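Local coordinates for type 3 secretion system regulator YopR (Yersinia pestis, PDB 1Z21), which may regulate assembly of the type III secretion injectisome by controlling secretion or polymerization of the needle subunit YscF, and takes part in pathogenesis, at residues E11-Q16 / H25-V30. Numbering follows the deposited sequence.
Sequences EVLWQQ and HAVLEV
Leu13 and Val27 face each other across two nearly antiparallel helix segments, whose axes approach to 9.4 Å at an angle of 158°. Their side chains slide past one another in opposite directions, leaving Leu13 CD2 4.0 Å from Val27 CG1. That same CG1 methyl, anti to its own backbone N (chi1 175°), is also directed at the neighbouring backbone and comes within 3.4 Å of Leu13 O. A short side chain suits this place, where the CA atoms of Leu13 and Val27 are 6.6 Å apart: it keeps CG1 near its own backbone. One turn further on, Val30 lies across Leu13 at about a right angle, and its CG1 touches both branches of the leucine, being 3.9 Å from Leu13 CD2. CD2 thus bridges two valines spaced i, i+3, while CD1 meets Val30. On the more buried flank, Leu28 extends CD1 obliquely to the six-membered ring of Trp14, 4.0 Å from CH2. Although the bond from Trp14 CA to CB points away from the other helix, the long indole reaches back to this methyl, while NE1 is hydrogen-bonded to Asp67. The contact is a largely apolar seam of the hairpin of helix 6-19 and helix 25-43 in the five-helix core domain of YopR, with helix 71-82 packing against its inner flank through Ile76 on Trp14 and Ala75 on Leu28.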
loop_
_atom_site.group_PDB
_atom_site.type_symbol
_atom_site.label_atom_id
_atom_site.label_comp_id
_atom_site.label_asym_id
_atom_site.label_seq_id
_atom_site.Cartn_x
_atom_site.Cartn_y
_atom_site.Cartn_z
ATOM N N GLU A 11 -11.872 1.131 9.231
ATOM C CA GLU A 11 -12.787 0.049 8.881
ATOM C C GLU A 11 -14.037 0.603 8.173
ATOM O O GLU A 11 -14.546 -0.028 7.254
ATOM C CB GLU A 11 -13.161 -0.801 10.100
ATOM C CG GLU A 11 -13.885 -2.102 9.755
ATOM C CD GLU A 11 -13.099 -3.007 8.820
ATOM O OE1 GLU A 11 -11.854 -3.048 8.930
ATOM O OE2 GLU A 11 -13.736 -3.681 7.973
ATOM N N VAL A 12 -14.511 1.785 8.560
ATOM C CA VAL A 12 -15.623 2.410 7.826
ATOM C C VAL A 12 -15.241 2.637 6.357
ATOM O O VAL A 12 -16.055 2.437 5.450
ATOM C CB VAL A 12 -16.087 3.743 8.460
ATOM C CG1 VAL A 12 -17.205 4.388 7.618
ATOM C CG2 VAL A 12 -16.559 3.515 9.897
ATOM N N LEU A 13 -13.996 3.037 6.119
ATOM C CA LEU A 13 -13.496 3.226 4.764
ATOM C C LEU A 13 -13.550 1.915 3.987
ATOM O O LEU A 13 -14.006 1.881 2.850
ATOM C CB LEU A 13 -12.065 3.773 4.775
ATOM C CG LEU A 13 -11.921 5.274 4.998
ATOM C CD1 LEU A 13 -10.519 5.649 5.455
ATOM C CD2 LEU A 13 -12.279 6.029 3.740
ATOM N N TRP A 14 -13.074 0.833 4.596
ATOM C CA TRP A 14 -13.046 -0.449 3.905
ATOM C C TRP A 14 -14.472 -0.922 3.629
ATOM O O TRP A 14 -14.732 -1.502 2.579
ATOM C CB TRP A 14 -12.250 -1.492 4.683
ATOM C CG TRP A 14 -10.757 -1.395 4.484
ATOM C CD1 TRP A 14 -9.817 -1.107 5.438
ATOM C CD2 TRP A 14 -10.032 -1.600 3.265
ATOM N NE1 TRP A 14 -8.562 -1.119 4.884
ATOM C CE2 TRP A 14 -8.663 -1.409 3.550
ATOM C CE3 TRP A 14 -10.402 -1.912 1.947
ATOM C CZ2 TRP A 14 -7.667 -1.539 2.582
ATOM C CZ3 TRP A 14 -9.405 -2.039 0.973
ATOM C CH2 TRP A 14 -8.053 -1.849 1.299
ATOM N N GLN A 15 -15.383 -0.659 4.566
ATOM C CA GLN A 15 -16.797 -0.997 4.402
ATOM C C GLN A 15 -17.349 -0.356 3.150
ATOM O O GLN A 15 -17.991 -1.031 2.342
ATOM C CB GLN A 15 -17.627 -0.547 5.611
ATOM C CG GLN A 15 -17.500 -1.435 6.843
ATOM C CD GLN A 15 -18.040 -0.764 8.098
ATOM O OE1 GLN A 15 -18.870 0.151 8.012
ATOM N NE2 GLN A 15 -17.559 -1.199 9.264
ATOM N N GLN A 16 -17.096 0.940 2.993
ATOM C CA GLN A 16 -17.594 1.679 1.842
ATOM C C GLN A 16 -16.892 1.255 0.563
ATOM O O GLN A 16 -17.516 1.200 -0.495
ATOM C CB GLN A 16 -17.471 3.197 2.033
ATOM C CG GLN A 16 -18.499 3.809 2.969
ATOM C CD GLN A 16 -19.938 3.511 2.575
ATOM O OE1 GLN A 16 -20.375 3.888 1.484
ATOM N NE2 GLN A 16 -20.671 2.829 3.460
ATOM N N HIS A 25 -12.558 4.278 -6.355
ATOM C CA HIS A 25 -11.136 4.564 -6.180
ATOM C C HIS A 25 -10.848 5.783 -5.336
ATOM O O HIS A 25 -9.739 5.936 -4.838
ATOM C CB HIS A 25 -10.451 4.730 -7.530
ATOM C CG HIS A 25 -10.524 3.512 -8.384
ATOM N ND1 HIS A 25 -10.539 2.242 -7.855
ATOM C CD2 HIS A 25 -10.596 3.367 -9.725
ATOM C CE1 HIS A 25 -10.614 1.365 -8.839
ATOM N NE2 HIS A 25 -10.656 2.022 -9.983
ATOM N N ALA A 26 -11.816 6.682 -5.203
ATOM C CA ALA A 26 -11.632 7.839 -4.343
ATOM C C ALA A 26 -11.558 7.381 -2.896
ATOM O O ALA A 26 -10.745 7.875 -2.126
ATOM C CB ALA A 26 -12.755 8.845 -4.546
ATOM N N VAL A 27 -12.371 6.388 -2.543
ATOM C CA VAL A 27 -12.352 5.831 -1.202
ATOM C C VAL A 27 -11.034 5.097 -0.985
ATOM O O VAL A 27 -10.395 5.231 0.051
ATOM C CB VAL A 27 -13.545 4.887 -0.971
ATOM C CG1 VAL A 27 -13.437 4.220 0.386
ATOM C CG2 VAL A 27 -14.866 5.669 -1.079
ATOM N N LEU A 28 -10.625 4.323 -1.981
ATOM C CA LEU A 28 -9.365 3.600 -1.889
ATOM C C LEU A 28 -8.168 4.558 -1.801
ATOM O O LEU A 28 -7.195 4.275 -1.110
ATOM C CB LEU A 28 -9.231 2.638 -3.066
ATOM C CG LEU A 28 -8.061 1.653 -3.008
ATOM C CD1 LEU A 28 -8.127 0.766 -1.783
ATOM C CD2 LEU A 28 -8.061 0.820 -4.271
ATOM N N GLU A 29 -8.248 5.704 -2.467
ATOM C CA GLU A 29 -7.187 6.707 -2.380
ATOM C C GLU A 29 -7.081 7.281 -0.962
ATOM O O GLU A 29 -5.984 7.462 -0.425
ATOM C CB GLU A 29 -7.421 7.814 -3.417
ATOM C CG GLU A 29 -6.519 9.033 -3.282
ATOM C CD GLU A 29 -5.053 8.713 -3.472
ATOM O OE1 GLU A 29 -4.728 7.642 -4.040
ATOM O OE2 GLU A 29 -4.227 9.538 -3.047
ATOM N N VAL A 30 -8.213 7.557 -0.326
ATOM C CA VAL A 30 -8.167 7.935 1.091
ATOM C C VAL A 30 -7.464 6.850 1.939
ATOM O O VAL A 30 -6.570 7.144 2.749
ATOM C CB VAL A 30 -9.588 8.227 1.661
ATOM C CG1 VAL A 30 -9.486 8.631 3.119
ATOM C CG2 VAL A 30 -10.269 9.325 0.870
#